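Csc2 (Thermofilum pendens, PDB 4TXD) probably binds CRISPR RNA as the Cas7-family backbone subunit of a type I-D interference complex, and also binds a zinc ion. Local coordinates at residues 26-31 against 329-334; 108-113 against 143-148; 171-176 against 194-199; 203-208 against 238-243. All coordinates share one frame; numbering follows the deposited sequence. Where two conformers were deposited one is given.

Four contacts illustrate how a chain built on one antiparallel sheet ties distant parts of its sequence together. Interactions 2 and 3 meet at the zinc ion: Cys146 of the first and Cys171 of the second both bind it, Cys146 SG lying 3.6 Å from Cys171 SG, although the centres of the two contacts are about 17 Å apart. Interactions 3 and 4 share strand 197-204, one at its start and the other at its end, with centres about 25 Å apart. Interaction 4 lies about 32 Å from interaction 2, centre to centre, across the middle of the chain. Interaction 1 closes a loop of sequence that holds the other three, and touches none of them.

Interaction 1 of 4, residues 26-31 against 329-334; sequences AELGLG and SKLLAA
Where helix 24-27 ends, the backbone passes alongside helix 328-334 with no hydrogen bond between the two, the CA atoms of Leu28 and Lys330 being 6.8 Å apart. Leu28, the first residue to leave helical geometry, makes the central contact. Its two methyls divide the work: CD2 rests against the helix backbone, 3.7 Å from Leu331 N, and beside the CB of Lys330, while CD1 meets CD1 of Leu331 at 4.0 Å, the two leucine side chains crossing obliquely. The extended chain of Glu27 brings OE2 to 3.6 Å from the Ala334 CB, but the charge is answered by Arg22, which forms a salt bridge with this carboxylate and also donates to the Ala334 carbonyl. A water bridges the segments, giving a hydrogen bond to Glu27 O at 3.0 Å and accepting a weak one from Lys330 NZ. The turn after helix 24-27 thus packs through Leu28 on helix 328-334, and so lays the N-terminal segment against a helix whose Leu331 also reaches Leu259 and Ala263 of helix 252-263 and Ile282 of strand 277-288 in the antiparallel sheet.

Interaction 2 of 4, residues 108-113 against 143-148; sequences LLREYR and EWNCTI. With ZN (zinc ion), chain B.
Two arginines of helix 94-115, Arg110 and Arg113, hydrogen-bond to the irregular segment 143-148, which supplies the zinc ligand Cys146. Arg110 reaches out with its chain extended from CG to NE. Its NE donates an almost straight bond (173°) to Asn145 OD1 at 2.9 Å, on a lone pair and in the guanidinium plane, although guanidinium and amide planes stand 47° apart. NH2 adds a weak bond to Cys146 O. One turn on, Arg113, bent at chi3, brings NH1 to 2.9 Å from Trp144 O, while the CA of Arg110 lies over one face of the Arg113 guanidinium. The Trp144 indole, its CG anti to the backbone N (chi1 178°), reaches back to the helix and sets CH2 3.7 Å from Leu109 CB. Its NE1 donates to Asp165, a zinc ligand, and its ring meets Trp348 edge-to-face. Were Arg110 replaced by an alanine, Asn145 OD1 would be likely to lose its straight donor and Cys146 O its weak one. Cys146 SG binds zinc at 2.2 Å, with Asp165, Cys168 and Cys171 completing the ligands. Trp144 thus acts in the second shell of a four-ligand AspCys3 zinc site.

Interaction 3 of 4, residues 171-176 against 194-199; sequences CTIFGA and KTRVRF. With ZN (zinc ion), chain B.
The zinc-bearing helix 169-174 docks by its C-terminal end on residues 195-197, the loop that runs into strand 197-204 and its first residue, with Arg196 N donating to Ile173 O at 3.0 Å. Cys171, last cysteine of the CxxC pair, binds the metal through SG at 2.4 Å. Arg196 grips two carbonyls, one with its backbone N and one with its side chain, which turns back at chi3 (-66°) to bring NH2 to 2.8 Å from Thr172 O. Thr172 O lies in the guanidinium plane, while NH2 stands well above the plane of that carbonyl, off its lone pairs. Two waters also lie in the guanidinium plane: one joins NH2 to Thr172 OG1, which also hydrogen-bonds to Ser351 OG, and the other accepts from NE and donates to Thr172 O and Lys194 O. Ile173 CG2 meets Val197 CG2 at 3.6 Å and lies over a face of the Phe174 ring, whose CE1 approaches Val197 CB at 3.8 Å. Gly175 leaves the helix with positive phi, where a CB would crowd Thr195 N and jam against Phe174 O. Around these, Arg196 NH1 salt-bridges Glu254 of helix 252-263, Phe174 packs on helix 94-115 and Ile173 on helix 343-365.

Interaction 4 of 4, residues 203-208 against 238-243; sequences FATQRR and GTVFIG
Phe203 pairs with Ile242 in an antiparallel hydrogen-bonded pair: its N donates to Ile242 O at 3.1 Å, and Ile242 N returns a bond to Phe203 O at 2.9 Å. Its ring lies on the sheet face shared with Ile242 and packs against Ala295 and Ala299 of helix 295-301. Ala204 follows as a non-hydrogen-bonded pair with Phe241, on the other face. Its CB sits over the Phe241 ring in a CH-pi contact, 4.0 Å from the centroid, and also touches Thr239 CG2. These pairs join strands 197-204 and 240-247, neighbours in the central antiparallel sheet, consistent with an RRM-like core, as in Cas7-family proteins. At Thr205 strand pairing gives out, with one last bond from its N to Val240 O. Thr205 CG2 meets Ile242 CD1 at 3.8 Å, the two side chains crossing at about a right angle, while OG1 donates to Lys305 O and accepts from a water. The same water donates to Gln206 OE1 and accepts from Val240 N, linking the two segments where the pairing ends. Arg208 comes back across, its chain bent at chi3 (59°), and runs antiparallel alongside the Thr239 side chain, whose OG1 bonds to Glu236 O. Thr239 N lies over one face of the guanidinium, and NH1 donates to Gln206 OE1 at 3.0 Å (168° at the hydrogen), OE1 lying in the guanidinium plane. A serine in place of Arg208 would probably leave Gln206 OE1 with the water but not the arginine, and strip the guanidinium from Gly238 and Thr239.

Interaction 1 of 4, residues 26-31 against 329-334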
loop_
_atom_site.group_PDB
_atom_site.type_symbol
_atom_site.label_atom_id
_atom_site.label_comp_id
_atom_site.label_asym_id
_atom_site.label_seq_id
_atom_site.Cartn_x
_atom_site.Cartn_y
_atom_site.Cartn_z
ATOM N N ALA A 26 17.418 -12.147 2.469
ATOM C CA ALA A 26 18.267 -12.874 3.410
ATOM C C ALA A 26 18.731 -11.965 4.542
ATOM O O ALA A 26 18.882 -12.410 5.681
ATOM C CB ALA A 26 19.460 -13.479 2.695
ATOM N N GLU A 27 18.964 -10.694 4.217
ATOM C CA GLU A 27 19.362 -9.698 5.205
ATOM C C GLU A 27 18.282 -9.525 6.267
ATOM O O GLU A 27 18.573 -9.411 7.460
ATOM C CB GLU A 27 19.657 -8.361 4.525
ATOM C CG GLU A 27 20.739 -8.464 3.461
ATOM C CD GLU A 27 21.246 -7.112 2.993
ATOM O OE1 GLU A 27 22.014 -7.080 2.010
ATOM O OE2 GLU A 27 20.882 -6.088 3.608
ATOM N N LEU A 28 17.033 -9.499 5.818
ATOM C CA LEU A 28 15.891 -9.555 6.716
ATOM C C LEU A 28 15.682 -11.036 6.997
ATOM O O LEU A 28 16.388 -11.862 6.449
ATOM C CB LEU A 28 14.677 -8.880 6.077
ATOM C CG LEU A 28 15.094 -7.551 5.423
ATOM C CD1 LEU A 28 14.027 -6.955 4.529
ATOM C CD2 LEU A 28 15.500 -6.548 6.493
ATOM N N GLY A 29 14.749 -11.417 7.848
ATOM C CA GLY A 29 14.653 -12.840 8.127
ATOM C C GLY A 29 13.877 -13.626 7.087
ATOM O O GLY A 29 13.387 -14.719 7.377
ATOM N N LEU A 30 13.801 -13.088 5.888
ATOM C CA LEU A 30 12.714 -13.383 4.982
ATOM C C LEU A 30 12.955 -14.336 3.838
ATOM O O LEU A 30 12.165 -14.405 2.938
ATOM C CB LEU A 30 12.129 -12.092 4.440
ATOM C CG LEU A 30 11.707 -11.096 5.497
ATOM C CD1 LEU A 30 10.935 -9.962 4.893
ATOM C CD2 LEU A 30 10.906 -11.815 6.553
ATOM N N GLY A 31 14.026 -15.091 3.896
ATOM C CA GLY A 31 14.343 -16.003 2.835
ATOM C C GLY A 31 13.305 -17.036 2.494
ATOM O O GLY A 31 13.193 -17.409 1.358
ATOM N N SER A 329 13.632 -1.602 11.561
ATOM C CA SER A 329 14.837 -0.793 11.427
ATOM C C SER A 329 15.767 -1.347 10.351
ATOM O O SER A 329 16.398 -0.596 9.608
ATOM C CB SER A 329 15.578 -0.722 12.762
ATOM O OG SER A 329 15.988 -2.019 13.168
ATOM N N LYS A 330 15.861 -2.673 10.287
ATOM C CA LYS A 330 16.709 -3.312 9.283
ATOM C C LYS A 330 16.122 -3.093 7.891
ATOM O O LYS A 330 16.860 -2.859 6.928
ATOM C CB LYS A 330 16.871 -4.805 9.558
ATOM C CG LYS A 330 17.820 -5.143 10.694
ATOM C CD LYS A 330 17.968 -6.653 10.838
ATOM C CE LYS A 330 18.673 -7.020 12.139
ATOM N NZ LYS A 330 18.961 -8.481 12.238
ATOM N N LEU A 331 14.793 -3.160 7.795
ATOM C CA LEU A 331 14.100 -2.910 6.529
ATOM C C LEU A 331 14.455 -1.541 5.967
ATOM O O LEU A 331 14.818 -1.410 4.798
ATOM C CB LEU A 331 12.578 -3.025 6.715
ATOM C CG LEU A 331 11.717 -2.621 5.510
ATOM C CD1 LEU A 331 12.025 -3.517 4.306
ATOM C CD2 LEU A 331 10.216 -2.653 5.857
ATOM N N LEU A 332 14.363 -0.520 6.813
ATOM C CA LEU A 332 14.639 0.853 6.397
ATOM C C LEU A 332 16.086 1.056 5.924
ATOM O O LEU A 332 16.354 1.879 5.042
ATOM C CB LEU A 332 14.345 1.824 7.546
ATOM C CG LEU A 332 12.873 1.987 7.972
ATOM C CD1 LEU A 332 12.740 2.797 9.259
ATOM C CD2 LEU A 332 12.065 2.640 6.862
ATOM N N ALA A 333 17.011 0.310 6.516
ATOM C CA ALA A 333 18.426 0.486 6.211
ATOM C C ALA A 333 18.854 -0.338 4.997
ATOM O O ALA A 333 19.755 0.059 4.257
ATOM C CB ALA A 333 19.275 0.124 7.427
ATOM N N ALA A 334 18.202 -1.478 4.792
ATOM C CA ALA A 334 18.604 -2.418 3.743
ATOM C C ALA A 334 18.141 -1.978 2.357
ATOM O O ALA A 334 18.495 -2.584 1.346
ATOM C CB ALA A 334 18.068 -3.810 4.051
HETATM O O HOH W 1 17.595 -10.697 10.033
#

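Interaction 2 of 4, residues 108-113 against 143-148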
loop_
_atom_site.group_PDB
_atom_site.type_symbol
_atom_site.label_atom_id
_atom_site.label_comp_id
_atom_site.label_asym_id
_atom_site.label_seq_id
_atom_site.Cartn_x
_atom_site.Cartn_y
_atom_site.Cartn_z
ATOM N N LEU A 108 8.705 8.075 -3.452
ATOM C CA LEU A 108 9.968 7.360 -3.445
ATOM C C LEU A 108 10.468 7.186 -4.880
ATOM O O LEU A 108 11.666 7.321 -5.134
ATOM C CB LEU A 108 9.829 6.007 -2.743
ATOM C CG LEU A 108 9.534 6.095 -1.233
ATOM C CD1 LEU A 108 9.276 4.725 -0.668
ATOM C CD2 LEU A 108 10.702 6.748 -0.492
ATOM N N LEU A 109 9.552 6.910 -5.812
ATOM C CA LEU A 109 9.905 6.793 -7.235
ATOM C C LEU A 109 10.428 8.105 -7.790
ATOM O O LEU A 109 11.358 8.122 -8.607
ATOM C CB LEU A 109 8.700 6.337 -8.075
ATOM C CG LEU A 109 8.327 4.870 -7.913
ATOM C CD1 LEU A 109 6.931 4.596 -8.491
ATOM C CD2 LEU A 109 9.390 3.995 -8.570
ATOM N N ARG A 110 9.812 9.204 -7.369
ATOM C CA ARG A 110 10.284 10.513 -7.788
ATOM C C ARG A 110 11.684 10.795 -7.242
ATOM O O ARG A 110 12.531 11.354 -7.942
ATOM C CB ARG A 110 9.313 11.592 -7.349
ATOM C CG ARG A 110 8.089 11.689 -8.226
ATOM C CD ARG A 110 7.028 12.535 -7.561
ATOM N NE ARG A 110 5.846 12.690 -8.399
ATOM C CZ ARG A 110 4.646 13.031 -7.933
ATOM N NH1 ARG A 110 4.474 13.234 -6.629
ATOM N NH2 ARG A 110 3.617 13.157 -8.765
ATOM N N GLU A 111 11.938 10.385 -6.006
ATOM C CA GLU A 111 13.257 10.584 -5.414
ATOM C C GLU A 111 14.299 9.666 -6.040
ATOM O O GLU A 111 15.480 10.025 -6.134
ATOM C CB GLU A 111 13.197 10.383 -3.899
ATOM C CG GLU A 111 12.463 11.539 -3.207
ATOM C CD GLU A 111 12.352 11.371 -1.698
ATOM O OE1 GLU A 111 12.929 10.406 -1.132
ATOM O OE2 GLU A 111 11.672 12.220 -1.088
ATOM N N TYR A 112 13.871 8.482 -6.472
ATOM C CA TYR A 112 14.763 7.588 -7.192
ATOM C C TYR A 112 15.190 8.267 -8.478
ATOM O O TYR A 112 16.385 8.328 -8.804
ATOM C CB TYR A 112 14.099 6.247 -7.495
ATOM C CG TYR A 112 14.914 5.395 -8.446
ATOM C CD1 TYR A 112 16.036 4.707 -7.999
ATOM C CD2 TYR A 112 14.562 5.280 -9.794
ATOM C CE1 TYR A 112 16.794 3.925 -8.860
ATOM C CE2 TYR A 112 15.316 4.495 -10.666
ATOM C CZ TYR A 112 16.431 3.828 -10.194
ATOM O OH TYR A 112 17.192 3.054 -11.043
ATOM N N ARG A 113 14.201 8.794 -9.191
ATOM C CA ARG A 113 14.441 9.494 -10.446
ATOM C C ARG A 113 15.451 10.621 -10.274
ATOM O O ARG A 113 16.342 10.810 -11.101
ATOM C CB ARG A 113 13.134 10.057 -10.997
ATOM C CG ARG A 113 13.298 10.917 -12.233
ATOM C CD ARG A 113 12.092 11.807 -12.429
ATOM N NE ARG A 113 11.969 12.759 -11.331
ATOM C CZ ARG A 113 10.821 13.262 -10.891
ATOM N NH1 ARG A 113 9.671 12.897 -11.450
ATOM N NH2 ARG A 113 10.823 14.122 -9.880
ATOM N N GLU A 143 11.522 12.801 -19.357
ATOM C CA GLU A 143 11.369 13.261 -17.978
ATOM C C GLU A 143 10.216 12.490 -17.353
ATOM O O GLU A 143 9.066 12.867 -17.539
ATOM C CB GLU A 143 11.099 14.769 -17.917
ATOM C CG GLU A 143 12.097 15.604 -18.699
ATOM C CD GLU A 143 13.505 15.061 -18.591
ATOM O OE1 GLU A 143 14.066 15.085 -17.473
ATOM O OE2 GLU A 143 14.042 14.593 -19.623
ATOM N N TRP A 144 10.506 11.422 -16.629
ATOM C CA TRP A 144 9.444 10.599 -16.077
ATOM C C TRP A 144 8.655 11.247 -14.956
ATOM O O TRP A 144 9.200 11.816 -14.063
ATOM C CB TRP A 144 9.918 9.214 -15.634
ATOM C CG TRP A 144 8.817 8.410 -15.038
ATOM C CD1 TRP A 144 7.875 7.700 -15.688
ATOM C CD2 TRP A 144 8.485 8.343 -13.668
ATOM N NE1 TRP A 144 7.000 7.149 -14.813
ATOM C CE2 TRP A 144 7.345 7.536 -13.557
ATOM C CE3 TRP A 144 9.041 8.873 -12.518
ATOM C CZ2 TRP A 144 6.770 7.249 -12.346
ATOM C CZ3 TRP A 144 8.471 8.588 -11.338
ATOM C CH2 TRP A 144 7.346 7.783 -11.249
ATOM N N ASN A 145 7.352 11.051 -15.007
ATOM C CA ASN A 145 6.541 11.318 -13.840
ATOM C C ASN A 145 5.238 10.553 -13.971
ATOM O O ASN A 145 4.859 10.144 -15.070
ATOM C CB ASN A 145 6.280 12.820 -13.671
ATOM C CG ASN A 145 5.809 13.179 -12.267
ATOM O OD1 ASN A 145 6.083 12.465 -11.300
ATOM N ND2 ASN A 145 5.093 14.290 -12.157
ATOM N N CYS A 146 4.582 10.334 -12.840
ATOM C CA CYS A 146 3.253 9.747 -12.822
ATOM C C CYS A 146 2.458 10.466 -11.737
ATOM O O CYS A 146 3.028 11.069 -10.828
ATOM C CB CYS A 146 3.319 8.230 -12.573
ATOM S SG CYS A 146 1.740 7.298 -12.827
ATOM N N THR A 147 1.160 10.391 -11.813
ATOM C CA THR A 147 0.377 10.920 -10.735
ATOM C C THR A 147 -0.258 9.820 -9.942
ATOM O O THR A 147 -0.174 8.663 -10.288
ATOM C CB THR A 147 -0.741 11.789 -11.230
ATOM O OG1 THR A 147 -1.450 12.236 -10.096
ATOM C CG2 THR A 147 -1.666 11.017 -12.106
ATOM N N ILE A 148 -0.942 10.214 -8.894
ATOM C CA ILE A 148 -1.763 9.284 -8.172
ATOM C C ILE A 148 -3.206 9.522 -8.573
ATOM O O ILE A 148 -4.078 8.819 -8.138
ATOM C CB ILE A 148 -1.578 9.410 -6.641
HETATM ZN ZN ZN B . 2.290 5.149 -12.950
#

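Interaction 3 of 4, residues 171-176 against 194-199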
loop_
_atom_site.group_PDB
_atom_site.type_symbol
_atom_site.label_atom_id
_atom_site.label_comp_id
_atom_site.label_asym_id
_atom_site.label_seq_id
_atom_site.Cartn_x
_atom_site.Cartn_y
_atom_site.Cartn_z
ATOM N N CYS A 171 1.463 2.199 -10.396
ATOM C CA CYS A 171 0.342 1.799 -11.223
ATOM C C CYS A 171 0.162 0.303 -11.288
ATOM O O CYS A 171 -0.905 -0.172 -11.128
ATOM C CB CYS A 171 0.468 2.354 -12.628
ATOM S SG CYS A 171 0.153 4.098 -12.809
ATOM N N THR A 172 1.232 -0.419 -11.518
ATOM C CA THR A 172 1.135 -1.838 -11.712
ATOM C C THR A 172 0.873 -2.597 -10.434
ATOM O O THR A 172 0.262 -3.616 -10.439
ATOM C CB THR A 172 2.355 -2.404 -12.447
ATOM O OG1 THR A 172 3.514 -2.207 -11.676
ATOM C CG2 THR A 172 2.519 -1.725 -13.753
ATOM N N ILE A 173 1.345 -2.070 -9.332
ATOM C CA ILE A 173 1.178 -2.775 -8.068
ATOM C C ILE A 173 -0.183 -2.466 -7.436
ATOM O O ILE A 173 -0.890 -3.374 -6.994
ATOM C CB ILE A 173 2.303 -2.410 -7.062
ATOM C CG1 ILE A 173 3.637 -3.026 -7.515
ATOM C CG2 ILE A 173 1.961 -2.915 -5.669
ATOM C CD1 ILE A 173 4.840 -2.458 -6.773
ATOM N N PHE A 174 -0.541 -1.188 -7.392
ATOM C CA PHE A 174 -1.752 -0.779 -6.695
ATOM C C PHE A 174 -2.957 -0.614 -7.621
ATOM O O PHE A 174 -4.077 -0.362 -7.157
ATOM C CB PHE A 174 -1.498 0.517 -5.920
ATOM C CG PHE A 174 -0.494 0.359 -4.824
ATOM C CD1 PHE A 174 -0.843 -0.279 -3.639
ATOM C CD2 PHE A 174 0.807 0.826 -4.981
ATOM C CE1 PHE A 174 0.095 -0.442 -2.611
ATOM C CE2 PHE A 174 1.757 0.673 -3.958
ATOM C CZ PHE A 174 1.403 0.033 -2.776
ATOM N N GLY A 175 -2.726 -0.732 -8.927
ATOM C CA GLY A 175 -3.833 -0.730 -9.871
ATOM C C GLY A 175 -4.129 0.560 -10.609
ATOM O O GLY A 175 -3.725 1.654 -10.202
ATOM N N ALA A 176 -4.876 0.426 -11.702
ATOM C CA ALA A 176 -5.207 1.557 -12.556
ATOM C C ALA A 176 -6.299 1.169 -13.535
ATOM O O ALA A 176 -6.435 -0.005 -13.899
ATOM C CB ALA A 176 -3.963 2.048 -13.319
ATOM N N LYS A 194 -6.133 -4.499 -11.194
ATOM C CA LYS A 194 -6.571 -4.509 -9.801
ATOM C C LYS A 194 -5.367 -4.570 -8.870
ATOM O O LYS A 194 -4.341 -5.157 -9.200
ATOM C CB LYS A 194 -7.503 -5.688 -9.516
ATOM C CG LYS A 194 -8.914 -5.521 -10.072
ATOM C CD LYS A 194 -9.802 -6.689 -9.674
ATOM C CE LYS A 194 -10.799 -6.303 -8.594
ATOM N NZ LYS A 194 -11.783 -5.307 -9.103
ATOM N N THR A 195 -5.495 -3.956 -7.697
ATOM C CA THR A 195 -4.379 -3.969 -6.743
ATOM C C THR A 195 -3.976 -5.391 -6.313
ATOM O O THR A 195 -4.824 -6.268 -6.088
ATOM C CB THR A 195 -4.714 -3.126 -5.479
ATOM O OG1 THR A 195 -3.562 -3.071 -4.626
ATOM C CG2 THR A 195 -5.901 -3.730 -4.701
ATOM N N ARG A 196 -2.670 -5.619 -6.215
ATOM C CA ARG A 196 -2.139 -6.875 -5.703
ATOM C C ARG A 196 -1.781 -6.702 -4.219
ATOM O O ARG A 196 -1.230 -7.596 -3.585
ATOM C CB ARG A 196 -0.919 -7.322 -6.533
ATOM C CG ARG A 196 -1.296 -8.187 -7.765
ATOM C CD ARG A 196 -0.076 -8.495 -8.660
ATOM N NE ARG A 196 0.421 -7.270 -9.267
ATOM C CZ ARG A 196 1.685 -7.032 -9.605
ATOM N NH1 ARG A 196 2.630 -7.950 -9.414
ATOM N NH2 ARG A 196 1.988 -5.861 -10.141
ATOM N N VAL A 197 -2.110 -5.529 -3.695
ATOM C CA VAL A 197 -1.933 -5.191 -2.274
ATOM C C VAL A 197 -3.310 -4.832 -1.706
ATOM O O VAL A 197 -3.835 -3.758 -1.987
ATOM C CB VAL A 197 -0.951 -4.005 -2.081
ATOM C CG1 VAL A 197 -0.794 -3.635 -0.588
ATOM C CG2 VAL A 197 0.408 -4.328 -2.718
ATOM N N ARG A 198 -3.911 -5.758 -0.964
ATOM C CA ARG A 198 -5.246 -5.556 -0.409
ATOM C C ARG A 198 -5.172 -5.247 1.087
ATOM O O ARG A 198 -4.744 -6.090 1.867
ATOM C CB ARG A 198 -6.115 -6.796 -0.626
ATOM C CG ARG A 198 -6.535 -7.035 -2.063
ATOM C CD ARG A 198 -7.988 -7.500 -2.125
ATOM N NE ARG A 198 -8.140 -8.832 -2.705
ATOM C CZ ARG A 198 -8.389 -9.936 -2.004
ATOM N NH1 ARG A 198 -8.510 -9.883 -0.684
ATOM N NH2 ARG A 198 -8.515 -11.101 -2.627
ATOM N N PHE A 199 -5.603 -4.060 1.479
ATOM C CA PHE A 199 -5.577 -3.681 2.895
ATOM C C PHE A 199 -6.853 -4.068 3.630
ATOM O O PHE A 199 -7.953 -3.867 3.109
ATOM C CB PHE A 199 -5.379 -2.174 3.061
ATOM C CG PHE A 199 -3.989 -1.699 2.777
ATOM C CD1 PHE A 199 -2.986 -1.835 3.730
ATOM C CD2 PHE A 199 -3.685 -1.101 1.558
ATOM C CE1 PHE A 199 -1.689 -1.390 3.474
ATOM C CE2 PHE A 199 -2.399 -0.650 1.291
ATOM C CZ PHE A 199 -1.395 -0.795 2.244
HETATM ZN ZN ZN B . 2.290 5.149 -12.950
HETATM O O HOH W 2 4.338 -4.857 -11.372
HETATM O O HOH W 3 -1.716 -5.549 -9.948
#

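Interaction 4 of 4, residues 203-208 against 238-243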
loop_
_atom_site.group_PDB
_atom_site.type_symbol
_atom_site.label_atom_id
_atom_site.label_comp_id
_atom_site.label_asym_id
_atom_site.label_seq_id
_atom_site.Cartn_x
_atom_site.Cartn_y
_atom_site.Cartn_z
ATOM N N PHE A 203 -7.419 -0.552 12.536
ATOM C CA PHE A 203 -8.223 -0.254 13.705
ATOM C C PHE A 203 -7.435 0.294 14.918
ATOM O O PHE A 203 -6.486 -0.278 15.321
ATOM C CB PHE A 203 -8.939 -1.515 14.168
ATOM C CG PHE A 203 -9.846 -2.132 13.159
ATOM C CD1 PHE A 203 -9.373 -3.033 12.247
ATOM C CD2 PHE A 203 -11.173 -1.843 13.154
ATOM C CE1 PHE A 203 -10.199 -3.610 11.334
ATOM C CE2 PHE A 203 -12.010 -2.414 12.249
ATOM C CZ PHE A 203 -11.524 -3.298 11.330
ATOM N N ALA A 204 -7.885 1.393 15.491
ATOM C CA ALA A 204 -7.321 1.869 16.751
ATOM C C ALA A 204 -7.737 0.911 17.864
ATOM O O ALA A 204 -8.791 0.277 17.783
ATOM C CB ALA A 204 -7.780 3.286 17.054
ATOM N N THR A 205 -6.910 0.777 18.874
ATOM C CA THR A 205 -7.242 -0.092 19.994
ATOM C C THR A 205 -7.885 0.660 21.153
ATOM O O THR A 205 -8.358 0.076 22.082
ATOM C CB THR A 205 -6.008 -0.788 20.552
ATOM O OG1 THR A 205 -5.066 0.176 20.934
ATOM C CG2 THR A 205 -5.406 -1.667 19.556
ATOM N N GLN A 206 -7.880 1.969 21.059
ATOM C CA GLN A 206 -8.488 2.828 22.068
ATOM C C GLN A 206 -9.270 3.935 21.393
ATOM O O GLN A 206 -8.921 4.374 20.284
ATOM C CB GLN A 206 -7.422 3.441 22.992
ATOM C CG GLN A 206 -6.566 2.433 23.742
ATOM C CD GLN A 206 -5.330 3.075 24.335
ATOM O OE1 GLN A 206 -4.537 3.699 23.621
ATOM N NE2 GLN A 206 -5.159 2.935 25.644
ATOM N N ARG A 207 -10.308 4.393 22.082
ATOM C CA ARG A 207 -11.123 5.510 21.633
ATOM C C ARG A 207 -10.523 6.805 22.157
ATOM O O ARG A 207 -10.979 7.338 23.168
ATOM C CB ARG A 207 -12.567 5.346 22.123
ATOM C CG ARG A 207 -13.553 6.389 21.609
ATOM C CD ARG A 207 -14.977 6.092 22.146
ATOM N NE ARG A 207 -16.043 6.749 21.374
ATOM C CZ ARG A 207 -16.336 8.041 21.470
ATOM N NH1 ARG A 207 -15.634 8.814 22.288
ATOM N NH2 ARG A 207 -17.315 8.567 20.747
ATOM N N ARG A 208 -9.481 7.297 21.501
ATOM C CA ARG A 208 -8.797 8.481 22.004
ATOM C C ARG A 208 -8.997 9.602 21.002
ATOM O O ARG A 208 -8.155 9.831 20.124
ATOM C CB ARG A 208 -7.306 8.192 22.260
ATOM C CG ARG A 208 -7.081 7.315 23.508
ATOM C CD ARG A 208 -5.675 6.736 23.571
ATOM N NE ARG A 208 -4.631 7.764 23.583
ATOM C CZ ARG A 208 -3.327 7.500 23.606
ATOM N NH1 ARG A 208 -2.895 6.235 23.635
ATOM N NH2 ARG A 208 -2.451 8.498 23.611
ATOM N N GLY A 238 -0.249 9.462 19.953
ATOM C CA GLY A 238 0.060 8.212 20.629
ATOM C C GLY A 238 -0.897 7.062 20.347
ATOM O O GLY A 238 -0.575 5.916 20.629
ATOM N N THR A 239 -2.079 7.360 19.809
ATOM C CA THR A 239 -3.027 6.313 19.440
ATOM C C THR A 239 -2.364 5.343 18.482
ATOM O O THR A 239 -1.733 5.763 17.510
ATOM C CB THR A 239 -4.293 6.901 18.763
ATOM O OG1 THR A 239 -4.963 7.783 19.676
ATOM C CG2 THR A 239 -5.240 5.800 18.310
ATOM N N VAL A 240 -2.514 4.051 18.730
ATOM C CA VAL A 240 -1.965 3.083 17.785
ATOM C C VAL A 240 -3.085 2.335 17.039
ATOM O O VAL A 240 -4.107 1.979 17.626
ATOM C CB VAL A 240 -1.015 2.076 18.497
ATOM C CG1 VAL A 240 -1.776 1.221 19.531
ATOM C CG2 VAL A 240 -0.325 1.185 17.467
ATOM N N PHE A 241 -2.883 2.135 15.735
ATOM C CA PHE A 241 -3.780 1.356 14.882
ATOM C C PHE A 241 -3.120 0.056 14.459
ATOM O O PHE A 241 -1.952 0.055 14.069
ATOM C CB PHE A 241 -4.144 2.112 13.601
ATOM C CG PHE A 241 -4.878 3.414 13.819
ATOM C CD1 PHE A 241 -4.211 4.539 14.303
ATOM C CD2 PHE A 241 -6.219 3.524 13.455
ATOM C CE1 PHE A 241 -4.878 5.737 14.471
ATOM C CE2 PHE A 241 -6.903 4.708 13.603
ATOM C CZ PHE A 241 -6.232 5.832 14.117
ATOM N N ILE A 242 -3.869 -1.014 14.449
ATOM C CA ILE A 242 -3.365 -2.268 13.964
ATOM C C ILE A 242 -3.807 -2.507 12.530
ATOM O O ILE A 242 -4.957 -2.461 12.243
ATOM C CB ILE A 242 -3.813 -3.439 14.826
ATOM C CG1 ILE A 242 -3.309 -3.269 16.242
ATOM C CG2 ILE A 242 -3.313 -4.734 14.248
ATOM C CD1 ILE A 242 -3.864 -4.251 17.202
ATOM N N GLY A 243 -2.844 -2.755 11.664
ATOM C CA GLY A 243 -3.112 -2.916 10.246
ATOM C C GLY A 243 -2.688 -4.269 9.714
ATOM O O GLY A 243 -1.832 -4.942 10.294
HETATM O O HOH W 4 -4.708 3.031 20.621
#